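Local coordinates for capsid polyprotein (Turkey astrovirus 2, PDB 3TS3), which probably self-assembles into an icosahedral T=3 immature capsid, the chain here being its projection (spike) domain, at residues N50-P55 against S75-L80; E114-K119 against P142-G147; G151-L156 against W190-T195. All coordinates share one frame; numbering follows the deposited sequence. Where two conformers were deposited one is given.

Contact 1 of 3, residues N50-P55 against S75-L80; sequences NQITIP and SWWNIL. Unlike the reference sequence in segment 50-55: I54 (reference Thr).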
loop_
_atom_site.group_PDB
_atom_site.type_symbol
_atom_site.label_atom_id
_atom_site.label_comp_id
_atom_site.label_asym_id
_atom_site.label_seq_id
_atom_site.Cartn_x
_atom_site.Cartn_y
_atom_site.Cartn_z
ATOM N N ASN C 50 6.430 6.058 25.450
ATOM C CA ASN C 50 6.794 5.375 26.679
ATOM C C ASN C 50 7.018 3.885 26.432
ATOM O O ASN C 50 6.276 3.267 25.703
ATOM C CB ASN C 50 5.738 5.586 27.760
ATOM C CG ASN C 50 6.229 5.185 29.133
ATOM O OD1 ASN C 50 7.346 5.490 29.510
ATOM N ND2 ASN C 50 5.384 4.508 29.884
ATOM N N GLN C 51 8.018 3.304 27.074
ATOM C CA GLN C 51 8.231 1.875 26.926
ATOM C C GLN C 51 7.126 1.081 27.614
ATOM O O GLN C 51 6.841 1.289 28.786
ATOM C CB GLN C 51 9.571 1.491 27.545
ATOM C CG GLN C 51 9.793 0.002 27.685
ATOM C CD GLN C 51 10.096 -0.668 26.374
ATOM O OE1 GLN C 51 10.421 -0.016 25.391
ATOM N NE2 GLN C 51 10.008 -1.990 26.360
ATOM N N ILE C 52 6.530 0.156 26.873
ATOM C CA ILE C 52 5.574 -0.786 27.414
ATOM C C ILE C 52 6.104 -2.179 27.108
ATOM O O ILE C 52 6.353 -2.509 25.960
ATOM C CB ILE C 52 4.166 -0.601 26.799
ATOM C CG1 ILE C 52 3.687 0.842 26.976
ATOM C CG2 ILE C 52 3.173 -1.558 27.434
ATOM C CD1 ILE C 52 2.359 1.130 26.300
ATOM N N THR C 53 6.315 -2.977 28.148
ATOM C CA THR C 53 7.130 -4.248 27.952
ATOM C C THR C 53 6.283 -5.463 27.601
ATOM O O THR C 53 6.752 -6.298 26.837
ATOM C CB THR C 53 7.874 -4.617 29.249
ATOM O OG1 THR C 53 6.952 -4.606 30.346
ATOM C CG2 THR C 53 9.024 -3.643 29.510
ATOM N N ILE C 54 5.046 -5.508 28.073
ATOM C CA ILE C 54 4.165 -6.606 27.704
ATOM C C ILE C 54 2.827 -6.041 27.259
ATOM O O ILE C 54 1.805 -6.259 27.881
ATOM C CB ILE C 54 3.961 -7.573 28.886
ATOM C CG1 ILE C 54 5.312 -7.915 29.512
ATOM C CG2 ILE C 54 3.253 -8.844 28.434
ATOM C CD1 ILE C 54 5.196 -8.782 30.712
ATOM N N PRO C 55 2.855 -5.311 26.156
ATOM C CA PRO C 55 1.628 -4.736 25.608
ATOM C C PRO C 55 0.688 -5.793 25.021
ATOM O O PRO C 55 1.139 -6.806 24.507
ATOM C CB PRO C 55 2.148 -3.814 24.501
ATOM C CG PRO C 55 3.420 -4.452 24.064
ATOM C CD PRO C 55 4.033 -4.982 25.338
ATOM N N SER C 75 8.701 1.500 22.573
ATOM C CA SER C 75 8.657 2.809 23.224
ATOM C C SER C 75 7.893 3.873 22.430
ATOM O O SER C 75 7.623 4.944 22.941
ATOM C CB SER C 75 10.074 3.315 23.515
ATOM O OG SER C 75 10.720 2.539 24.510
ATOM N N TRP C 76 7.586 3.589 21.169
ATOM C CA TRP C 76 6.887 4.554 20.326
ATOM C C TRP C 76 5.559 3.989 19.818
ATOM O O TRP C 76 5.519 3.028 19.075
ATOM C CB TRP C 76 7.792 5.000 19.174
ATOM C CG TRP C 76 9.046 5.692 19.651
ATOM C CD1 TRP C 76 10.268 5.123 19.867
ATOM C CD2 TRP C 76 9.190 7.078 19.979
ATOM N NE1 TRP C 76 11.157 6.066 20.309
ATOM C CE2 TRP C 76 10.524 7.277 20.374
ATOM C CE3 TRP C 76 8.322 8.175 19.967
ATOM C CZ2 TRP C 76 11.005 8.516 20.762
ATOM C CZ3 TRP C 76 8.809 9.407 20.351
ATOM C CH2 TRP C 76 10.137 9.568 20.738
ATOM N N TRP C 77 4.482 4.621 20.254
ATOM C CA TRP C 77 3.133 4.157 20.003
ATOM C C TRP C 77 2.397 5.157 19.135
ATOM O O TRP C 77 2.489 6.345 19.345
ATOM C CB TRP C 77 2.432 3.907 21.340
ATOM C CG TRP C 77 3.163 2.851 22.093
ATOM C CD1 TRP C 77 4.123 3.032 23.042
ATOM C CD2 TRP C 77 3.046 1.439 21.902
ATOM N NE1 TRP C 77 4.590 1.815 23.477
ATOM C CE2 TRP C 77 3.941 0.822 22.792
ATOM C CE3 TRP C 77 2.256 0.637 21.081
ATOM C CZ2 TRP C 77 4.076 -0.559 22.865
ATOM C CZ3 TRP C 77 2.385 -0.721 21.162
ATOM C CH2 TRP C 77 3.283 -1.310 22.050
ATOM N N ASN C 78 1.715 4.648 18.128
ATOM C CA ASN C 78 1.096 5.495 17.136
ATOM C C ASN C 78 -0.384 5.221 16.960
ATOM O O ASN C 78 -0.777 4.107 16.715
ATOM C CB ASN C 78 1.830 5.290 15.812
ATOM C CG ASN C 78 3.322 5.505 15.949
ATOM O OD1 ASN C 78 3.791 6.622 15.909
ATOM N ND2 ASN C 78 4.066 4.428 16.125
ATOM N N ILE C 79 -1.187 6.268 17.096
ATOM C CA ILE C 79 -2.615 6.181 16.869
ATOM C C ILE C 79 -2.893 7.015 15.622
ATOM O O ILE C 79 -2.934 8.238 15.685
ATOM C CB ILE C 79 -3.380 6.767 18.070
ATOM C CG1 ILE C 79 -2.915 6.105 19.367
ATOM C CG2 ILE C 79 -4.869 6.587 17.902
ATOM C CD1 ILE C 79 -3.414 6.778 20.625
ATOM N N LEU C 80 -3.104 6.340 14.497
ATOM C CA LEU C 80 -3.304 7.023 13.223
ATOM C C LEU C 80 -4.707 6.798 12.665
ATOM O O LEU C 80 -5.316 5.773 12.902
ATOM C CB LEU C 80 -2.252 6.585 12.203
ATOM C CG LEU C 80 -0.792 6.837 12.569
ATOM C CD1 LEU C 80 0.073 6.565 11.349
ATOM C CD2 LEU C 80 -0.599 8.259 13.047
#

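Contact 2 of 3, residues E114-K119 against P142-G147; sequences EPAIQK and PVISMG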
loop_
_atom_site.group_PDB
_atom_site.type_symbol
_atom_site.label_atom_id
_atom_site.label_comp_id
_atom_site.label_asym_id
_atom_site.label_seq_id
_atom_site.Cartn_x
_atom_site.Cartn_y
_atom_site.Cartn_z
ATOM N N GLU C 114 -18.031 -12.222 11.695
ATOM C CA GLU C 114 -16.792 -12.441 10.953
ATOM C C GLU C 114 -15.687 -12.769 11.946
ATOM O O GLU C 114 -15.514 -12.071 12.929
ATOM C CB GLU C 114 -16.389 -11.188 10.166
ATOM C CG GLU C 114 -17.160 -10.948 8.895
ATOM C CD GLU C 114 -16.831 -11.935 7.790
ATOM O OE1 GLU C 114 -15.870 -12.718 7.929
ATOM O OE2 GLU C 114 -17.544 -11.900 6.778
ATOM N N PRO C 115 -14.901 -13.794 11.655
ATOM C CA PRO C 115 -13.848 -14.227 12.572
ATOM C C PRO C 115 -12.827 -13.123 12.833
ATOM O O PRO C 115 -12.330 -13.007 13.938
ATOM C CB PRO C 115 -13.213 -15.394 11.827
ATOM C CG PRO C 115 -14.350 -15.980 11.063
ATOM C CD PRO C 115 -15.178 -14.809 10.624
ATOM N N ALA C 116 -12.539 -12.314 11.824
ATOM C CA ALA C 116 -11.568 -11.232 11.973
ATOM C C ALA C 116 -11.981 -10.174 12.989
ATOM O O ALA C 116 -11.141 -9.556 13.616
ATOM C CB ALA C 116 -11.245 -10.583 10.633
ATOM N N ILE C 117 -13.280 -9.949 13.124
ATOM C CA ILE C 117 -13.747 -8.846 13.937
ATOM C C ILE C 117 -14.089 -9.256 15.353
ATOM O O ILE C 117 -14.873 -10.157 15.573
ATOM C CB ILE C 117 -14.976 -8.156 13.312
ATOM C CG1 ILE C 117 -14.729 -7.827 11.840
ATOM C CG2 ILE C 117 -15.351 -6.914 14.118
ATOM C CD1 ILE C 117 -15.963 -7.314 11.137
ATOM N N GLN C 118 -13.508 -8.541 16.301
ATOM C CA GLN C 118 -13.733 -8.807 17.713
ATOM C C GLN C 118 -14.229 -7.545 18.406
ATOM O O GLN C 118 -14.223 -6.472 17.826
ATOM C CB GLN C 118 -12.469 -9.333 18.397
ATOM C CG GLN C 118 -11.851 -10.544 17.719
ATOM C CD GLN C 118 -12.658 -11.819 17.892
ATOM O OE1 GLN C 118 -13.563 -11.891 18.707
ATOM N NE2 GLN C 118 -12.313 -12.834 17.128
ATOM N N LYS C 119 -14.682 -7.696 19.645
ATOM C CA LYS C 119 -15.205 -6.577 20.401
ATOM C C LYS C 119 -14.145 -6.139 21.377
ATOM O O LYS C 119 -13.687 -6.917 22.188
ATOM C CB LYS C 119 -16.464 -6.987 21.166
ATOM C CG LYS C 119 -17.649 -7.305 20.276
ATOM C CD LYS C 119 -18.844 -7.784 21.072
ATOM C CE LYS C 119 -20.057 -7.966 20.183
ATOM N NZ LYS C 119 -21.304 -8.103 20.971
ATOM N N PRO C 142 -15.319 -2.305 17.333
ATOM C CA PRO C 142 -14.679 -3.347 16.535
ATOM C C PRO C 142 -13.161 -3.259 16.619
ATOM O O PRO C 142 -12.614 -2.174 16.586
ATOM C CB PRO C 142 -15.134 -3.016 15.116
ATOM C CG PRO C 142 -16.491 -2.405 15.295
ATOM C CD PRO C 142 -16.412 -1.637 16.600
ATOM N N VAL C 143 -12.508 -4.407 16.754
ATOM C CA VAL C 143 -11.061 -4.478 16.704
ATOM C C VAL C 143 -10.627 -5.630 15.803
ATOM O O VAL C 143 -11.244 -6.685 15.799
ATOM C CB VAL C 143 -10.411 -4.567 18.106
ATOM C CG1 VAL C 143 -10.870 -5.794 18.862
ATOM C CG2 VAL C 143 -8.901 -4.535 17.991
ATOM N N ILE C 144 -9.590 -5.395 15.013
ATOM C CA ILE C 144 -9.093 -6.417 14.107
ATOM C C ILE C 144 -7.591 -6.616 14.261
ATOM O O ILE C 144 -6.834 -5.668 14.220
ATOM C CB ILE C 144 -9.410 -6.069 12.637
ATOM C CG1 ILE C 144 -10.922 -5.970 12.422
ATOM C CG2 ILE C 144 -8.794 -7.096 11.694
ATOM C CD1 ILE C 144 -11.312 -5.344 11.092
ATOM N N SER C 145 -7.178 -7.867 14.417
ATOM C CA SER C 145 -5.768 -8.224 14.490
ATOM C C SER C 145 -5.140 -8.128 13.101
ATOM O O SER C 145 -5.632 -8.723 12.165
ATOM C CB SER C 145 -5.666 -9.655 15.018
ATOM O OG SER C 145 -4.399 -10.218 14.783
ATOM N N MET C 146 -4.048 -7.380 12.983
ATOM C CA MET C 146 -3.355 -7.057 11.779
ATOM C C MET C 146 -1.896 -7.279 12.006
ATOM O O MET C 146 -1.388 -7.269 13.101
ATOM C CB MET C 146 -3.586 -5.597 11.353
ATOM C CG MET C 146 -5.051 -5.151 11.261
ATOM S SD MET C 146 -5.924 -5.859 9.848
ATOM C CE MET C 146 -5.119 -5.062 8.458
ATOM N N GLY C 147 -1.147 -7.269 10.941
ATOM C CA GLY C 147 0.297 -7.230 10.976
ATOM C C GLY C 147 0.846 -6.527 9.763
ATOM O O GLY C 147 0.248 -6.575 8.692
#

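Contact 3 of 3, residues G151-L156 against W190-T195; sequences GRRAAL and WSYSDT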
loop_
_atom_site.group_PDB
_atom_site.type_symbol
_atom_site.label_atom_id
_atom_site.label_comp_id
_atom_site.label_asym_id
_atom_site.label_seq_id
_atom_site.Cartn_x
_atom_site.Cartn_y
_atom_site.Cartn_z
ATOM N N GLY C 151 5.756 -8.681 9.900
ATOM C CA GLY C 151 5.187 -9.491 10.963
ATOM C C GLY C 151 5.088 -8.803 12.318
ATOM O O GLY C 151 5.076 -9.455 13.345
ATOM N N ARG C 152 4.999 -7.480 12.310
ATOM C CA ARG C 152 4.853 -6.730 13.549
ATOM C C ARG C 152 3.366 -6.540 13.785
ATOM O O ARG C 152 2.695 -5.838 13.039
ATOM C CB ARG C 152 5.532 -5.373 13.428
ATOM C CG ARG C 152 5.677 -4.641 14.745
ATOM C CD ARG C 152 6.312 -3.284 14.552
ATOM N NE ARG C 152 6.681 -2.670 15.824
ATOM C CZ ARG C 152 7.839 -2.857 16.443
ATOM N NH1 ARG C 152 8.767 -3.650 15.926
ATOM N NH2 ARG C 152 8.061 -2.249 17.594
ATOM N N ARG C 153 2.870 -7.186 14.832
ATOM C CA ARG C 153 1.455 -7.200 15.155
ATOM C C ARG C 153 0.942 -5.807 15.490
ATOM O O ARG C 153 1.630 -5.005 16.109
ATOM C CB ARG C 153 1.183 -8.149 16.326
ATOM C CG ARG C 153 -0.286 -8.535 16.536
ATOM C CD ARG C 153 -0.526 -9.894 15.956
ATOM N NE ARG C 153 -1.862 -10.457 16.146
ATOM C CZ ARG C 153 -2.117 -11.527 16.886
ATOM N NH1 ARG C 153 -1.141 -12.127 17.552
ATOM N NH2 ARG C 153 -3.349 -12.001 16.955
ATOM N N ALA C 154 -0.295 -5.560 15.068
ATOM C CA ALA C 154 -0.958 -4.268 15.192
ATOM C C ALA C 154 -2.468 -4.457 15.278
ATOM O O ALA C 154 -2.962 -5.558 15.159
ATOM C CB ALA C 154 -0.611 -3.379 14.014
ATOM N N ALA C 155 -3.192 -3.371 15.500
ATOM C CA ALA C 155 -4.634 -3.451 15.583
ATOM C C ALA C 155 -5.310 -2.373 14.765
ATOM O O ALA C 155 -4.856 -1.248 14.736
ATOM C CB ALA C 155 -5.081 -3.351 17.028
ATOM N N LEU C 156 -6.416 -2.730 14.121
ATOM C CA LEU C 156 -7.250 -1.753 13.444
ATOM C C LEU C 156 -8.551 -1.684 14.231
ATOM O O LEU C 156 -9.216 -2.693 14.427
ATOM C CB LEU C 156 -7.524 -2.165 11.997
ATOM C CG LEU C 156 -8.495 -1.307 11.176
ATOM C CD1 LEU C 156 -7.964 0.091 10.953
ATOM C CD2 LEU C 156 -8.784 -1.979 9.845
ATOM N N TRP C 190 -4.377 -10.666 10.424
ATOM C CA TRP C 190 -3.593 -11.711 11.054
ATOM C C TRP C 190 -4.540 -12.570 11.880
ATOM O O TRP C 190 -5.142 -12.099 12.832
ATOM C CB TRP C 190 -2.553 -11.001 11.922
ATOM C CG TRP C 190 -1.628 -11.817 12.769
ATOM C CD1 TRP C 190 -1.906 -12.973 13.426
ATOM C CD2 TRP C 190 -0.275 -11.481 13.100
ATOM N NE1 TRP C 190 -0.803 -13.395 14.124
ATOM C CE2 TRP C 190 0.210 -12.493 13.946
ATOM C CE3 TRP C 190 0.570 -10.427 12.758
ATOM C CZ2 TRP C 190 1.502 -12.482 14.447
ATOM C CZ3 TRP C 190 1.854 -10.421 13.256
ATOM C CH2 TRP C 190 2.305 -11.437 14.095
ATOM N N SER C 191 -4.652 -13.835 11.505
ATOM C CA SER C 191 -5.569 -14.763 12.155
ATOM C C SER C 191 -5.246 -14.936 13.633
ATOM O O SER C 191 -4.100 -15.004 14.014
ATOM C CB SER C 191 -5.490 -16.123 11.460
ATOM O OG SER C 191 -6.124 -17.115 12.232
ATOM N N TYR C 192 -6.285 -15.042 14.450
ATOM C CA TYR C 192 -6.113 -15.156 15.896
ATOM C C TYR C 192 -5.372 -16.430 16.307
ATOM O O TYR C 192 -4.816 -16.498 17.382
ATOM C CB TYR C 192 -7.445 -14.955 16.637
ATOM C CG TYR C 192 -7.994 -13.564 16.412
ATOM C CD1 TYR C 192 -7.542 -12.489 17.159
ATOM C CD2 TYR C 192 -8.924 -13.321 15.419
ATOM C CE1 TYR C 192 -8.011 -11.215 16.929
ATOM C CE2 TYR C 192 -9.397 -12.058 15.186
ATOM C CZ TYR C 192 -8.943 -11.010 15.941
ATOM O OH TYR C 192 -9.419 -9.752 15.703
ATOM N N SER C 193 -5.353 -17.424 15.432
ATOM C CA SER C 193 -4.651 -18.670 15.722
ATOM C C SER C 193 -3.207 -18.735 15.205
ATOM O O SER C 193 -2.533 -19.738 15.380
ATOM C CB SER C 193 -5.454 -19.860 15.206
ATOM O OG SER C 193 -5.911 -19.620 13.896
ATOM N N ASP C 194 -2.738 -17.666 14.572
ATOM C CA ASP C 194 -1.403 -17.646 13.981
ATOM C C ASP C 194 -0.353 -16.996 14.866
ATOM O O ASP C 194 -0.572 -15.939 15.439
ATOM C CB ASP C 194 -1.396 -16.882 12.646
ATOM C CG ASP C 194 -1.807 -17.733 11.468
ATOM O OD1 ASP C 194 -2.132 -18.908 11.668
ATOM O OD2 ASP C 194 -1.792 -17.209 10.337
ATOM N N THR C 195 0.802 -17.641 14.937
ATOM C CA THR C 195 1.986 -17.088 15.553
ATOM C C THR C 195 2.570 -16.150 14.512
ATOM O O THR C 195 2.084 -16.096 13.395
ATOM C CB THR C 195 3.037 -18.159 15.847
ATOM O OG1 THR C 195 3.459 -18.746 14.616
ATOM C CG2 THR C 195 2.477 -19.235 16.749
HETATM O O HOH W 1 -4.231 -14.213 18.696
#

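Contact 1 of 3, residues N50-P55 against S75-L80
W77 sets its indole against I52 and P55 in a mixed contact, apolar side chains on the ring and backbone polar groups at its edge, at one end of the antiparallel pairing of strands 47-52 and 76-81 in the large sheet of the spike domain. I52 approaches one face of the ring: its CD1 lies 4.0 Å from the centroid of the five-membered ring in a CH-pi contact, displaced toward the rim, while its CB comes within 3.9 Å of W77 CZ2. The far tip of the indole meets the proline, whose CB and CG are both 3.7 Å from W77 CH2, the two side chains crossing at about a right angle.

At the ring edge, in plane, lies N50 O. W77 NE1 reaches it with a weak hydrogen bond of 3.1 Å, bent to 129°, and makes a second weak one to A74 O. The same N50 carbonyl is approached by S75 CA at 3.5 Å, a CA-H...O contact, and S75 O lies 3.0 Å from N50 N. L131 of helix 129-135 touches both I52 and W77. With the indole N-H shared between two weak bonds, apolar packing by I52 and P55 probably does more than polar bonding to fix the ring.

Contact 2 of 3, residues E114-K119 against P142-G147
Q118 and V143 form an antiparallel hydrogen-bonded pair that joins the short strand 117-119 to strand 142-148 of the large antiparallel sheet. Q118 N donates to V143 O at 3.0 Å, with the donor in the carbonyl plane and an N-H...O angle of 162°. The return bond, V143 N to Q118 O at 2.9 Å, is nearly as straight, but its donor is tilted 33° from the carbonyl plane. Q118 O is also approached by P142 CA at 3.4 Å in a CA-H...O contact. K119 and P142 make the next, non-hydrogen-bonded pair.

Toward A116 the chains diverge: A116 O and S145 N are 4.4 Å apart, and Y192 OH bonds to both, filling the step between them with a side-chain hydroxyl. The chain enters the strand through a type I turn from E114 to I117, closed by the bond from I117 N to E114 O.

Apolar contacts form on both faces of the pairing. On the face of I117, K119, P142 and I144, the side chains of I117 and P142 lie side by side and point the same way, with I117 CG2 4.0 Å from P142 CB. I144 packs beside I117 more loosely and sets its CB and both gamma carbons around A116 O; F34 of strand 34-37 touches A116 and I144. V143 turns to the other face, toward I57 and Y59 of strand 56-59. Its CG1 occupies the crowded position between the backbone N and the carbonyl carbon (chi1 60°), and this methyl meets the neighbouring strand, lying 3.9 Å from Q118 CB and 3.6 Å from Q118 O.

Contact 3 of 3, residues G151-L156 against W190-T195
R153 lays its guanidinium flat over the indole of W190, the two planes only 9° apart and CZ 3.7 Å from the centroid of the five-membered ring. The arginine chain bends at chi2 (100°), bringing CD over the same indole face, while CZ is placed 3.6 Å from W190 NE1. S145 OG of the adjacent strand bonds both R153 NE and W190 O, tying the two stacked residues together. In the guanidinium plane NH2 donates to a water at 2.9 Å; this water in turn donates to Y192 O at 2.7 Å, linking the cation to the turn S191-D194.

The indole is gripped at its edge as well. W190 NE1 donates to D194 O at 2.9 Å in a nearly straight bond of 170°; the oxygen lies in the ring plane, although the donor stands above the carbonyl plane. Also at the edge is G151 O, 3.4 Å from W190 CZ3. F199 of helix 196-202, whose N-cap is T195, also stacks on the tryptophan. Bonded through its edge, the indole leaves a face for the arginine, an arrangement characteristic of a parallel arginine-tryptophan cation-pi stack, here joining strand 153-159 to the loop before that helix.

The three contacts follow one another along the chain and all reach the same large antiparallel sheet. Contacts 2 and 3 are neighbours, with centres about 9 Å apart: strands 142-148 and 153-159 are successive and adjacent, and I144 N probably bonds to L156 O between them. Y192 of contact 3 also reaches into contact 2. Contact 1 lies farther out, its centre about 20 Å from that of contact 2 and 16 Å from that of contact 3, without touching either. It is connected to them through strand 164-171, which pairs with both 76-81 and 153-159. One branched or curled sheet of the capsid spike domain thus links all three, contact 1 lying farthest from the chain's centre.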